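Local coordinates for protein gamma-glutamyl phosphate reductase (PDB 1VLU) that catalyses the NADPH-dependent reduction of L-gamma-glutamyl phosphate to glutamate semialdehyde and phosphate, the second step from glutamate in proline biosynthesis, at residues L222-K227 against D345-F350; T352-A357 against K377-K382; Q359-H364 against H368-V373; K382-V387 against V392-S397. All blocks are in the same frame, centred on the assembly; numbering follows the deposited sequence.

Contact 1. Residues L222-K227 against D345-F350; sequences LVRKIK and DLAAKF
R224 has CG anti to its own carbonyl carbon (chi1 -80°) and runs extended from CG to NE, which carries the guanidinium away from helix 220-228 toward D345, whose CG lies roughly anti to the backbone N. The two side chains come from opposite directions and form a salt bridge, R224 NE giving a nearly straight bond to D345 OD2 at 2.9 Å (N-H...O 167°). It is a single-pronged contact: OD2 lies in the guanidinium plane, but NE comes down from above the carboxylate, and the two planes stand 81° apart. A347 adds an apolar touch over one guanidinium face, its CB 3.8 Å from R224 NH1. The rotation of the group is further fixed by strand 274-278, where E274 O takes NH2 and T275 OG1 takes NH1. A methionine in place of R224 would probably leave the buried carboxylate of D345 without its charge mate and the E274 carbonyl without this donor. The salt bridge joins a helix packed on the mixed sheet to the N-terminal end of strand 347-350 in the parallel sheet, and so probably bridges the cofactor-binding and catalytic domains characteristic of the aldehyde dehydrogenase superfamily.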
loop_
_atom_site.group_PDB
_atom_site.type_symbol
_atom_site.label_atom_id
_atom_site.label_comp_id
_atom_site.label_asym_id
_atom_site.label_seq_id
_atom_site.Cartn_x
_atom_site.Cartn_y
_atom_site.Cartn_z
ATOM N N LEU A 222 -12.124 -2.909 17.320
ATOM C CA LEU A 222 -10.851 -2.215 17.110
ATOM C C LEU A 222 -10.179 -2.665 15.808
ATOM O O LEU A 222 -9.723 -1.827 15.027
ATOM C CB LEU A 222 -9.902 -2.428 18.301
ATOM C CG LEU A 222 -8.483 -1.846 18.139
ATOM C CD1 LEU A 222 -8.475 -0.302 18.287
ATOM C CD2 LEU A 222 -7.469 -2.511 19.073
ATOM N N VAL A 223 -10.122 -3.982 15.596
ATOM C CA VAL A 223 -9.604 -4.578 14.364
ATOM C C VAL A 223 -10.339 -4.053 13.124
ATOM O O VAL A 223 -9.700 -3.619 12.175
ATOM C CB VAL A 223 -9.677 -6.121 14.386
ATOM C CG1 VAL A 223 -9.014 -6.694 13.139
ATOM C CG2 VAL A 223 -8.992 -6.657 15.602
ATOM N N ARG A 224 -11.672 -4.091 13.152
ATOM C CA ARG A 224 -12.519 -3.565 12.074
ATOM C C ARG A 224 -12.247 -2.113 11.763
ATOM O O ARG A 224 -12.190 -1.722 10.607
ATOM C CB ARG A 224 -13.993 -3.708 12.431
ATOM C CG ARG A 224 -14.534 -5.079 12.210
ATOM C CD ARG A 224 -15.936 -5.207 12.776
ATOM N NE ARG A 224 -16.417 -6.561 12.536
ATOM C CZ ARG A 224 -17.214 -6.914 11.537
ATOM N NH1 ARG A 224 -17.673 -6.005 10.678
ATOM N NH2 ARG A 224 -17.561 -8.186 11.411
ATOM N N LYS A 225 -12.093 -1.314 12.807
ATOM C CA LYS A 225 -11.796 0.106 12.649
ATOM C C LYS A 225 -10.435 0.294 11.982
ATOM O O LYS A 225 -10.318 1.069 11.033
ATOM C CB LYS A 225 -11.863 0.829 14.001
ATOM C CG LYS A 225 -12.024 2.341 13.893
ATOM N N ILE A 226 -9.419 -0.413 12.490
ATOM C CA ILE A 226 -8.066 -0.375 11.935
ATOM C C ILE A 226 -8.068 -0.822 10.476
ATOM O O ILE A 226 -7.526 -0.138 9.627
ATOM C CB ILE A 226 -7.060 -1.240 12.772
ATOM C CG1 ILE A 226 -6.750 -0.570 14.116
ATOM C CG2 ILE A 226 -5.739 -1.500 11.993
ATOM C CD1 ILE A 226 -6.245 -1.545 15.189
ATOM N N LYS A 227 -8.676 -1.966 10.183
ATOM C CA LYS A 227 -8.762 -2.445 8.809
ATOM C C LYS A 227 -9.338 -1.420 7.834
ATOM O O LYS A 227 -8.835 -1.276 6.728
ATOM C CB LYS A 227 -9.539 -3.762 8.742
ATOM C CG LYS A 227 -8.683 -4.946 8.366
ATOM C CD LYS A 227 -8.326 -4.819 6.888
ATOM C CE LYS A 227 -7.253 -5.761 6.448
ATOM N NZ LYS A 227 -6.755 -5.262 5.143
ATOM N N ASP A 345 -16.395 -13.291 13.547
ATOM C CA ASP A 345 -16.970 -12.042 14.053
ATOM C C ASP A 345 -18.513 -11.993 13.900
ATOM O O ASP A 345 -19.254 -12.277 14.856
ATOM C CB ASP A 345 -16.302 -10.834 13.368
ATOM C CG ASP A 345 -16.262 -9.582 14.261
ATOM O OD1 ASP A 345 -17.139 -9.421 15.154
ATOM O OD2 ASP A 345 -15.344 -8.753 14.055
ATOM N N LEU A 346 -18.963 -11.655 12.687
ATOM C CA LEU A 346 -20.373 -11.396 12.331
ATOM C C LEU A 346 -21.024 -10.188 12.982
ATOM O O LEU A 346 -21.526 -10.273 14.092
ATOM C CB LEU A 346 -21.280 -12.630 12.484
ATOM C CG LEU A 346 -22.419 -12.580 11.459
ATOM C CD1 LEU A 346 -22.107 -13.452 10.256
ATOM C CD2 LEU A 346 -23.716 -12.995 12.054
ATOM N N ALA A 347 -21.012 -9.064 12.266
ATOM C CA ALA A 347 -21.832 -7.896 12.606
ATOM C C ALA A 347 -23.130 -7.941 11.794
ATOM O O ALA A 347 -23.197 -8.603 10.749
ATOM C CB ALA A 347 -21.072 -6.608 12.326
ATOM N N ALA A 348 -24.159 -7.250 12.277
ATOM C CA ALA A 348 -25.414 -7.125 11.540
ATOM C C ALA A 348 -25.978 -5.715 11.634
ATOM O O ALA A 348 -26.057 -5.139 12.717
ATOM C CB ALA A 348 -26.421 -8.131 12.037
ATOM N N LYS A 349 -26.356 -5.152 10.493
ATOM C CA LYS A 349 -27.009 -3.845 10.467
ATOM C C LYS A 349 -28.011 -3.732 9.323
ATOM O O LYS A 349 -27.995 -4.554 8.400
ATOM C CB LYS A 349 -25.972 -2.723 10.403
ATOM C CG LYS A 349 -25.073 -2.743 9.198
ATOM C CD LYS A 349 -23.795 -1.958 9.447
ATOM C CE LYS A 349 -22.837 -2.764 10.302
ATOM N NZ LYS A 349 -21.524 -2.084 10.456
ATOM N N PHE A 350 -28.883 -2.723 9.391
ATOM C CA PHE A 350 -29.876 -2.506 8.335
ATOM C C PHE A 350 -29.285 -1.844 7.088
ATOM O O PHE A 350 -28.325 -1.081 7.164
ATOM C CB PHE A 350 -31.080 -1.688 8.833
ATOM C CG PHE A 350 -32.021 -2.447 9.749
ATOM C CD1 PHE A 350 -32.497 -3.718 9.406
ATOM C CD2 PHE A 350 -32.463 -1.869 10.940
ATOM C CE1 PHE A 350 -33.375 -4.410 10.248
ATOM C CE2 PHE A 350 -33.345 -2.553 11.787
ATOM C CZ PHE A 350 -33.803 -3.825 11.438
#

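Contact 2. Residues T352-A357 against K377-K382; sequences TSTESA and KANAEK
T354 and E355, in the first turn of helix 354-361, meet N379 and K382 of helix 377-386, two neighbouring helices of the alpha/beta domain built on the six-stranded parallel sheet. The stronger tie is a salt bridge at the exposed side of the pair, K382 NZ donating to E355 OE2 at 2.7 Å. K382 reaches it as a fully extended chain with CG anti to the backbone N (chi1 -179°), whereas E355 is bent at chi2, which folds its carboxylate back across the lysine end at about a right angle. NZ comes in from above the carboxylate plane, 68° out of it, and CE also rests on the aliphatic part of the glutamate, 3.5 Å from E355 CG. Deeper in, T354 packs against N379. Its OG1 lies 3.3 Å from N379 CG, a contact of packing, since the angle to ND2 is too poor for a hydrogen bond; that amide nitrogen is instead held by D247 OD2. The methyl CG2 of T354 sits 3.4 Å from N379 O on the helix backbone. Helix 354-361 starts at S353, an N-cap whose OG accepts from S356 N at 3.1 Å and so secures the turn that presents T354 and E355. On the far flank of the second helix, E381 forms a salt bridge with R438 of the second subunit. Side-by-side helices, with a threonine-asparagine contact inside and a charged pair at the exposed rim, form part of the layer flanking the parallel sheet of this Rossmann-like alpha/beta domain.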
loop_
_atom_site.group_PDB
_atom_site.type_symbol
_atom_site.label_atom_id
_atom_site.label_comp_id
_atom_site.label_asym_id
_atom_site.label_seq_id
_atom_site.Cartn_x
_atom_site.Cartn_y
_atom_site.Cartn_z
ATOM N N THR A 352 -31.373 -0.289 3.567
ATOM C CA THR A 352 -32.744 -0.131 3.079
ATOM C C THR A 352 -32.920 -0.203 1.561
ATOM O O THR A 352 -34.038 -0.087 1.056
ATOM C CB THR A 352 -33.356 1.182 3.596
ATOM O OG1 THR A 352 -32.403 2.238 3.411
ATOM C CG2 THR A 352 -33.680 1.067 5.077
ATOM N N SER A 353 -31.828 -0.403 0.834
ATOM C CA SER A 353 -31.897 -0.562 -0.626
ATOM C C SER A 353 -30.608 -1.211 -1.122
ATOM O O SER A 353 -29.677 -1.405 -0.335
ATOM C CB SER A 353 -32.108 0.799 -1.303
ATOM O OG SER A 353 -31.028 1.674 -1.011
ATOM N N THR A 354 -30.553 -1.537 -2.414
ATOM C CA THR A 354 -29.323 -2.035 -3.043
ATOM C C THR A 354 -28.244 -0.947 -3.027
ATOM O O THR A 354 -27.104 -1.218 -2.637
ATOM C CB THR A 354 -29.585 -2.597 -4.461
ATOM O OG1 THR A 354 -30.566 -3.632 -4.366
ATOM C CG2 THR A 354 -28.341 -3.214 -5.047
ATOM N N GLU A 355 -28.630 0.275 -3.404
ATOM C CA GLU A 355 -27.765 1.455 -3.374
ATOM C C GLU A 355 -27.154 1.723 -2.009
ATOM O O GLU A 355 -25.979 2.090 -1.909
ATOM C CB GLU A 355 -28.516 2.703 -3.850
ATOM C CG GLU A 355 -29.119 2.568 -5.240
ATOM C CD GLU A 355 -30.521 1.915 -5.266
ATOM O OE1 GLU A 355 -30.755 0.870 -4.608
ATOM O OE2 GLU A 355 -31.398 2.456 -5.978
ATOM N N SER A 356 -27.939 1.546 -0.958
ATOM C CA SER A 356 -27.429 1.729 0.390
ATOM C C SER A 356 -26.424 0.625 0.800
ATOM O O SER A 356 -25.392 0.910 1.409
ATOM C CB SER A 356 -28.584 1.838 1.380
ATOM O OG SER A 356 -28.092 1.790 2.706
ATOM N N ALA A 357 -26.740 -0.628 0.471
ATOM C CA ALA A 357 -25.801 -1.745 0.629
ATOM C C ALA A 357 -24.473 -1.515 -0.096
ATOM O O ALA A 357 -23.409 -1.789 0.458
ATOM C CB ALA A 357 -26.445 -3.040 0.147
ATOM N N LYS A 377 -33.460 -9.661 -10.184
ATOM C CA LYS A 377 -32.287 -9.607 -11.064
ATOM C C LYS A 377 -31.789 -8.188 -11.306
ATOM O O LYS A 377 -30.586 -7.972 -11.437
ATOM C CB LYS A 377 -32.554 -10.321 -12.393
ATOM C CG LYS A 377 -32.981 -11.776 -12.221
ATOM C CD LYS A 377 -33.574 -12.350 -13.512
ATOM C CE LYS A 377 -34.277 -13.697 -13.283
ATOM N NZ LYS A 377 -33.364 -14.747 -12.733
ATOM N N ALA A 378 -32.705 -7.222 -11.361
ATOM C CA ALA A 378 -32.323 -5.828 -11.570
ATOM C C ALA A 378 -31.446 -5.350 -10.429
ATOM O O ALA A 378 -30.475 -4.648 -10.648
ATOM C CB ALA A 378 -33.545 -4.940 -11.724
ATOM N N ASN A 379 -31.783 -5.768 -9.215
ATOM C CA ASN A 379 -31.004 -5.457 -8.018
ATOM C C ASN A 379 -29.661 -6.158 -7.941
ATOM O O ASN A 379 -28.679 -5.553 -7.527
ATOM C CB ASN A 379 -31.814 -5.779 -6.768
ATOM C CG ASN A 379 -32.872 -4.746 -6.494
ATOM O OD1 ASN A 379 -33.035 -3.799 -7.260
ATOM N ND2 ASN A 379 -33.586 -4.909 -5.392
ATOM N N ALA A 380 -29.633 -7.432 -8.330
ATOM C CA ALA A 380 -28.411 -8.224 -8.355
ATOM C C ALA A 380 -27.381 -7.625 -9.303
ATOM O O ALA A 380 -26.200 -7.515 -8.949
ATOM C CB ALA A 380 -28.722 -9.638 -8.750
ATOM N N GLU A 381 -27.836 -7.239 -10.501
ATOM C CA GLU A 381 -26.965 -6.677 -11.525
ATOM C C GLU A 381 -26.447 -5.297 -11.118
ATOM O O GLU A 381 -25.292 -4.953 -11.369
ATOM C CB GLU A 381 -27.680 -6.597 -12.890
ATOM C CG GLU A 381 -28.055 -7.972 -13.525
ATOM C CD GLU A 381 -26.855 -8.877 -13.910
ATOM O OE1 GLU A 381 -25.678 -8.445 -13.837
ATOM O OE2 GLU A 381 -27.100 -10.040 -14.306
ATOM N N LYS A 382 -27.319 -4.517 -10.492
ATOM C CA LYS A 382 -26.957 -3.214 -9.968
ATOM C C LYS A 382 -25.886 -3.352 -8.871
ATOM O O LYS A 382 -24.883 -2.649 -8.874
ATOM C CB LYS A 382 -28.218 -2.503 -9.467
ATOM C CG LYS A 382 -27.967 -1.131 -8.925
ATOM C CD LYS A 382 -29.267 -0.428 -8.597
ATOM C CE LYS A 382 -28.988 1.045 -8.357
ATOM N NZ LYS A 382 -30.219 1.889 -8.379
#

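Contact 3. Residues Q359-H364 against H368-V373; sequences QHINTH and HTDAIV
H368 stands edge-on to the chain around H364 while I361 slides past D370, and together these pairs close the helix-to-strand return of a beta-alpha-beta crossover, made by strand 347-350, helix 354-361 and strand 369-373. The imidazole of H368 works from two sides. Its NE2 points to H364 O, which lies near the ring plane, but at 3.4 Å and 142° that hydrogen bond is weak. Its ND1 binds D370 OD2 at 2.9 Å, the carboxylate oxygen being met on the syn side and close to the plane of both groups. CG of H368 sits between the backbone N and the carbonyl carbon (chi1 54°), which turns ND1 toward the carboxylate of D370, two residues on. The buried carboxylate is well supplied: OD2 also takes S389 OG, and OD1 takes S243 N on the neighbouring strand. I361 lies antiparallel to the D370 side chain, its CG2 3.4 Å from OD2, while H364 CB packs at 3.7 Å from H368 NE2. Replacing H368 by a phenylalanine would probably leave D370 OD2 short of one of its donors and the H364 carbonyl without its weak N-H partner. H364 itself turns ND1 to D228, and the backbone oxygen of N362 accepts from R24 of the second subunit. I361 to H364 form a type I beta turn at the end of the helix, where the T363 hydroxyl OG1 donates to H360 O at 2.7 Å, tilted 24° from the carbonyl plane.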
loop_
_atom_site.group_PDB
_atom_site.type_symbol
_atom_site.label_atom_id
_atom_site.label_comp_id
_atom_site.label_asym_id
_atom_site.label_seq_id
_atom_site.Cartn_x
_atom_site.Cartn_y
_atom_site.Cartn_z
ATOM N N GLN A 359 -23.163 1.496 -0.987
ATOM C CA GLN A 359 -22.491 2.564 -0.246
ATOM C C GLN A 359 -21.767 2.034 0.977
ATOM O O GLN A 359 -20.616 2.385 1.196
ATOM C CB GLN A 359 -23.465 3.693 0.144
ATOM C CG GLN A 359 -23.800 4.628 -1.017
ATOM C CD GLN A 359 -24.925 5.635 -0.710
ATOM O OE1 GLN A 359 -25.747 5.435 0.205
ATOM N NE2 GLN A 359 -24.972 6.717 -1.493
ATOM N N HIS A 360 -22.429 1.186 1.755
ATOM C CA HIS A 360 -21.815 0.579 2.941
ATOM C C HIS A 360 -20.569 -0.229 2.585
ATOM O O HIS A 360 -19.553 -0.122 3.249
ATOM C CB HIS A 360 -22.794 -0.369 3.642
ATOM C CG HIS A 360 -23.722 0.292 4.611
ATOM N ND1 HIS A 360 -25.074 0.427 4.371
ATOM C CD2 HIS A 360 -23.503 0.811 5.842
ATOM C CE1 HIS A 360 -25.644 1.023 5.403
ATOM N NE2 HIS A 360 -24.715 1.264 6.310
ATOM N N ILE A 361 -20.683 -1.052 1.547
ATOM C CA ILE A 361 -19.614 -1.948 1.094
ATOM C C ILE A 361 -18.407 -1.167 0.585
ATOM O O ILE A 361 -17.254 -1.529 0.846
ATOM C CB ILE A 361 -20.134 -2.938 0.034
ATOM C CG1 ILE A 361 -21.033 -3.973 0.723
ATOM C CG2 ILE A 361 -18.977 -3.624 -0.715
ATOM C CD1 ILE A 361 -21.928 -4.769 -0.199
ATOM N N ASN A 362 -18.691 -0.080 -0.121
ATOM C CA ASN A 362 -17.653 0.741 -0.718
ATOM C C ASN A 362 -16.849 1.595 0.269
ATOM O O ASN A 362 -15.942 2.299 -0.148
ATOM C CB ASN A 362 -18.260 1.592 -1.835
ATOM C CG ASN A 362 -18.574 0.776 -3.061
ATOM O OD1 ASN A 362 -18.308 -0.426 -3.103
ATOM N ND2 ASN A 362 -19.129 1.418 -4.074
ATOM N N THR A 363 -17.179 1.530 1.563
ATOM C CA THR A 363 -16.397 2.208 2.610
ATOM C C THR A 363 -15.318 1.293 3.205
ATOM O O THR A 363 -14.488 1.744 4.004
ATOM C CB THR A 363 -17.273 2.719 3.764
ATOM O OG1 THR A 363 -17.865 1.608 4.436
ATOM C CG2 THR A 363 -18.369 3.665 3.271
ATOM N N HIS A 364 -15.330 0.016 2.824
ATOM C CA HIS A 364 -14.334 -0.929 3.312
ATOM C C HIS A 364 -13.060 -0.923 2.486
ATOM O O HIS A 364 -13.094 -0.926 1.250
ATOM C CB HIS A 364 -14.903 -2.341 3.438
ATOM C CG HIS A 364 -16.081 -2.420 4.347
ATOM N ND1 HIS A 364 -16.026 -2.024 5.667
ATOM C CD2 HIS A 364 -17.359 -2.807 4.123
ATOM C CE1 HIS A 364 -17.216 -2.173 6.220
ATOM N NE2 HIS A 364 -18.043 -2.643 5.302
ATOM N N HIS A 368 -11.788 -7.575 -0.225
ATOM C CA HIS A 368 -12.965 -8.229 0.337
ATOM C C HIS A 368 -13.899 -8.744 -0.757
ATOM O O HIS A 368 -13.957 -8.191 -1.856
ATOM C CB HIS A 368 -13.710 -7.312 1.314
ATOM C CG HIS A 368 -14.071 -5.985 0.737
ATOM N ND1 HIS A 368 -15.143 -5.809 -0.110
ATOM C CD2 HIS A 368 -13.494 -4.766 0.873
ATOM C CE1 HIS A 368 -15.201 -4.544 -0.486
ATOM N NE2 HIS A 368 -14.215 -3.890 0.099
ATOM N N THR A 369 -14.605 -9.827 -0.451
ATOM C CA THR A 369 -15.671 -10.307 -1.314
ATOM C C THR A 369 -17.022 -9.955 -0.702
ATOM O O THR A 369 -17.130 -9.750 0.508
ATOM C CB THR A 369 -15.598 -11.816 -1.526
ATOM O OG1 THR A 369 -15.458 -12.453 -0.253
ATOM C CG2 THR A 369 -14.408 -12.171 -2.410
ATOM N N ASP A 370 -18.047 -9.893 -1.549
ATOM C CA ASP A 370 -19.381 -9.491 -1.125
ATOM C C ASP A 370 -20.468 -10.271 -1.825
ATOM O O ASP A 370 -20.306 -10.654 -2.971
ATOM C CB ASP A 370 -19.569 -7.997 -1.368
ATOM C CG ASP A 370 -18.530 -7.177 -0.650
ATOM O OD1 ASP A 370 -18.585 -7.099 0.600
ATOM O OD2 ASP A 370 -17.636 -6.632 -1.332
ATOM N N ALA A 371 -21.583 -10.495 -1.131
ATOM C CA ALA A 371 -22.640 -11.301 -1.676
ATOM C C ALA A 371 -23.967 -10.565 -1.591
ATOM O O ALA A 371 -24.203 -9.809 -0.646
ATOM C CB ALA A 371 -22.724 -12.624 -0.933
ATOM N N ILE A 372 -24.820 -10.776 -2.591
ATOM C CA ILE A 372 -26.202 -10.343 -2.498
ATOM C C ILE A 372 -27.096 -11.574 -2.568
ATOM O O ILE A 372 -26.899 -12.449 -3.413
ATOM C CB ILE A 372 -26.587 -9.263 -3.571
ATOM C CG1 ILE A 372 -28.059 -8.838 -3.417
ATOM C CG2 ILE A 372 -26.235 -9.733 -5.035
ATOM C CD1 ILE A 372 -28.485 -7.630 -4.255
ATOM N N VAL A 373 -28.054 -11.651 -1.647
ATOM C CA VAL A 373 -29.076 -12.683 -1.686
ATOM C C VAL A 373 -30.366 -11.991 -2.125
ATOM O O VAL A 373 -30.912 -11.148 -1.411
ATOM C CB VAL A 373 -29.228 -13.399 -0.313
ATOM C CG1 VAL A 373 -30.158 -14.581 -0.429
ATOM C CG2 VAL A 373 -27.858 -13.846 0.215
#

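Contact 4. Residues K382-V387 against V392-S397; sequences KFMKGV and VYWNAS
F383 O is gripped by two backbone donors, G386 N and V387 N, each 3.1 Å away, and this pair of hydrogen bonds to one carbonyl lies at the end of helix 377-386. The side chains of F383 and V387 both face V392. That valine is the hub of the contact. Its CG2, anti to the backbone N, meets M384 CG at 3.6 Å and comes up to the edge of the F383 ring, 3.7 Å from CE2, with V387 CG2 a looser neighbour at 4.1 Å. V387 also lays its other methyl, CG1, over the centre of one face of the same ring. The contact closes the beta-alpha-beta unit of strand 369-373, helix 377-386 and strand 391-393, and the apolar cluster pins the helix to the last strand of the sheet within this chain. Beyond V392 the selenomethionine M384 crosses W394 at about a right angle: it bends at chi3 (-68°), its SE passing 4.0 Å from W394 CB and its CE ending 3.8 Å from CE3. The indole is held at its other end, where NE1 donates to T374 O. V392 and W394 also pair in parallel with a strand of the second subunit, which continues the sheet across the interface, and R438 of that subunit packs on M384.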
loop_
_atom_site.group_PDB
_atom_site.type_symbol
_atom_site.label_atom_id
_atom_site.label_comp_id
_atom_site.label_asym_id
_atom_site.label_seq_id
_atom_site.Cartn_x
_atom_site.Cartn_y
_atom_site.Cartn_z
ATOM N N LYS A 382 -27.319 -4.517 -10.492
ATOM C CA LYS A 382 -26.957 -3.214 -9.968
ATOM C C LYS A 382 -25.886 -3.352 -8.871
ATOM O O LYS A 382 -24.883 -2.649 -8.874
ATOM C CB LYS A 382 -28.218 -2.503 -9.467
ATOM C CG LYS A 382 -27.967 -1.131 -8.925
ATOM C CD LYS A 382 -29.267 -0.428 -8.597
ATOM C CE LYS A 382 -28.988 1.045 -8.357
ATOM N NZ LYS A 382 -30.219 1.889 -8.379
ATOM N N PHE A 383 -26.095 -4.292 -7.960
ATOM C CA PHE A 383 -25.143 -4.591 -6.891
ATOM C C PHE A 383 -23.784 -4.974 -7.471
ATOM O O PHE A 383 -22.764 -4.417 -7.075
ATOM C CB PHE A 383 -25.719 -5.725 -6.036
ATOM C CG PHE A 383 -24.932 -6.053 -4.790
ATOM C CD1 PHE A 383 -25.189 -5.388 -3.598
ATOM C CD2 PHE A 383 -23.978 -7.079 -4.799
ATOM C CE1 PHE A 383 -24.507 -5.715 -2.432
ATOM C CE2 PHE A 383 -23.281 -7.417 -3.636
ATOM C CZ PHE A 383 -23.559 -6.747 -2.444
HETATM N N MSE A 384 -23.773 -5.907 -8.423
HETATM C CA MSE A 384 -22.522 -6.393 -9.002
HETATM C C MSE A 384 -21.784 -5.333 -9.819
HETATM O O MSE A 384 -20.561 -5.276 -9.786
HETATM C CB MSE A 384 -22.737 -7.681 -9.781
HETATM C CG MSE A 384 -23.115 -8.857 -8.863
HETATM SE SE MSE A 384 -23.330 -10.552 -9.824
HETATM C CE MSE A 384 -24.996 -10.082 -10.883
ATOM N N LYS A 385 -22.517 -4.469 -10.507
ATOM C CA LYS A 385 -21.889 -3.355 -11.206
ATOM C C LYS A 385 -21.402 -2.255 -10.223
ATOM O O LYS A 385 -20.474 -1.513 -10.530
ATOM C CB LYS A 385 -22.832 -2.788 -12.278
ATOM C CG LYS A 385 -22.136 -1.965 -13.351
ATOM C CD LYS A 385 -23.030 -1.762 -14.594
ATOM N N GLY A 386 -21.999 -2.180 -9.033
ATOM C CA GLY A 386 -21.817 -1.023 -8.167
ATOM C C GLY A 386 -20.736 -1.146 -7.119
ATOM O O GLY A 386 -20.125 -0.147 -6.743
ATOM N N VAL A 387 -20.502 -2.364 -6.643
ATOM C CA VAL A 387 -19.562 -2.608 -5.547
ATOM C C VAL A 387 -18.077 -2.542 -5.934
ATOM O O VAL A 387 -17.684 -2.918 -7.039
ATOM C CB VAL A 387 -19.872 -3.948 -4.766
ATOM C CG1 VAL A 387 -21.229 -3.882 -4.083
ATOM C CG2 VAL A 387 -19.769 -5.181 -5.664
ATOM N N VAL A 392 -17.584 -10.868 -6.243
ATOM C CA VAL A 392 -18.963 -10.655 -5.828
ATOM C C VAL A 392 -19.844 -11.875 -6.161
ATOM O O VAL A 392 -19.717 -12.456 -7.227
ATOM C CB VAL A 392 -19.500 -9.327 -6.402
ATOM C CG1 VAL A 392 -19.292 -9.258 -7.893
ATOM C CG2 VAL A 392 -20.964 -9.120 -6.010
ATOM N N TYR A 393 -20.700 -12.260 -5.211
ATOM C CA TYR A 393 -21.497 -13.483 -5.269
ATOM C C TYR A 393 -22.960 -13.108 -5.315
ATOM O O TYR A 393 -23.398 -12.232 -4.588
ATOM C CB TYR A 393 -21.256 -14.372 -4.037
ATOM C CG TYR A 393 -19.833 -14.866 -3.891
ATOM C CD1 TYR A 393 -18.803 -13.995 -3.534
ATOM C CD2 TYR A 393 -19.517 -16.205 -4.105
ATOM C CE1 TYR A 393 -17.489 -14.435 -3.415
ATOM C CE2 TYR A 393 -18.214 -16.662 -3.974
ATOM C CZ TYR A 393 -17.204 -15.769 -3.633
ATOM O OH TYR A 393 -15.905 -16.214 -3.512
ATOM N N TRP A 394 -23.701 -13.761 -6.200
ATOM C CA TRP A 394 -25.149 -13.630 -6.255
ATOM C C TRP A 394 -25.803 -14.987 -6.030
ATOM O O TRP A 394 -25.705 -15.871 -6.879
ATOM C CB TRP A 394 -25.594 -13.017 -7.585
ATOM C CG TRP A 394 -27.083 -13.004 -7.769
ATOM C CD1 TRP A 394 -28.030 -12.975 -6.787
ATOM C CD2 TRP A 394 -27.795 -12.983 -9.010
ATOM N NE1 TRP A 394 -29.284 -12.960 -7.335
ATOM C CE2 TRP A 394 -29.172 -12.963 -8.699
ATOM C CE3 TRP A 394 -27.403 -12.983 -10.357
ATOM C CZ2 TRP A 394 -30.166 -12.944 -9.685
ATOM C CZ3 TRP A 394 -28.389 -12.951 -11.340
ATOM C CH2 TRP A 394 -29.757 -12.935 -10.994
ATOM N N ASN A 395 -26.473 -15.123 -4.880
ATOM C CA ASN A 395 -27.078 -16.380 -4.419
ATOM C C ASN A 395 -26.095 -17.552 -4.271
ATOM O O ASN A 395 -26.443 -18.686 -4.575
ATOM C CB ASN A 395 -28.273 -16.790 -5.295
ATOM C CG ASN A 395 -29.472 -15.871 -5.131
ATOM O OD1 ASN A 395 -29.666 -15.245 -4.085
ATOM N ND2 ASN A 395 -30.290 -15.795 -6.171
ATOM N N ALA A 396 -24.880 -17.270 -3.794
ATOM C CA ALA A 396 -23.857 -18.296 -3.533
ATOM C C ALA A 396 -22.984 -17.807 -2.376
ATOM O O ALA A 396 -22.890 -16.593 -2.146
ATOM C CB ALA A 396 -23.011 -18.550 -4.784
ATOM N N SER A 397 -22.367 -18.741 -1.644
ATOM C CA SER A 397 -21.598 -18.412 -0.436
ATOM C C SER A 397 -20.192 -17.860 -0.709
ATOM O O SER A 397 -19.449 -18.453 -1.489
ATOM C CB SER A 397 -21.472 -19.639 0.452
ATOM O OG SER A 397 -20.572 -19.378 1.513
#

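How the contacts relate
Contacts 2, 3 and 4 form one compact cluster: the centres of contacts 3 and 4 are about 8 Å apart, those of 2 and 4 about 9 Å and those of 2 and 3 about 11 Å. K382 belongs to both contact 2 and contact 4, and I361 CD1 of contact 3 reaches F383 CZ of contact 4 at 3.4 Å. Strands 369-373 and 391-393 are neighbours in the parallel sheet, probably bonded from I372 N to Y393 O at 2.9 Å. Contact 1 adjoins contact 3, F350 O lying 3.8 Å from H360 CE1, but centre to centre it is about 20 Å from contact 4 and 22 Å from contact 2. Its probable inter-domain position is consistent with a place beside the cleft where aldehyde dehydrogenases carry out catalysis.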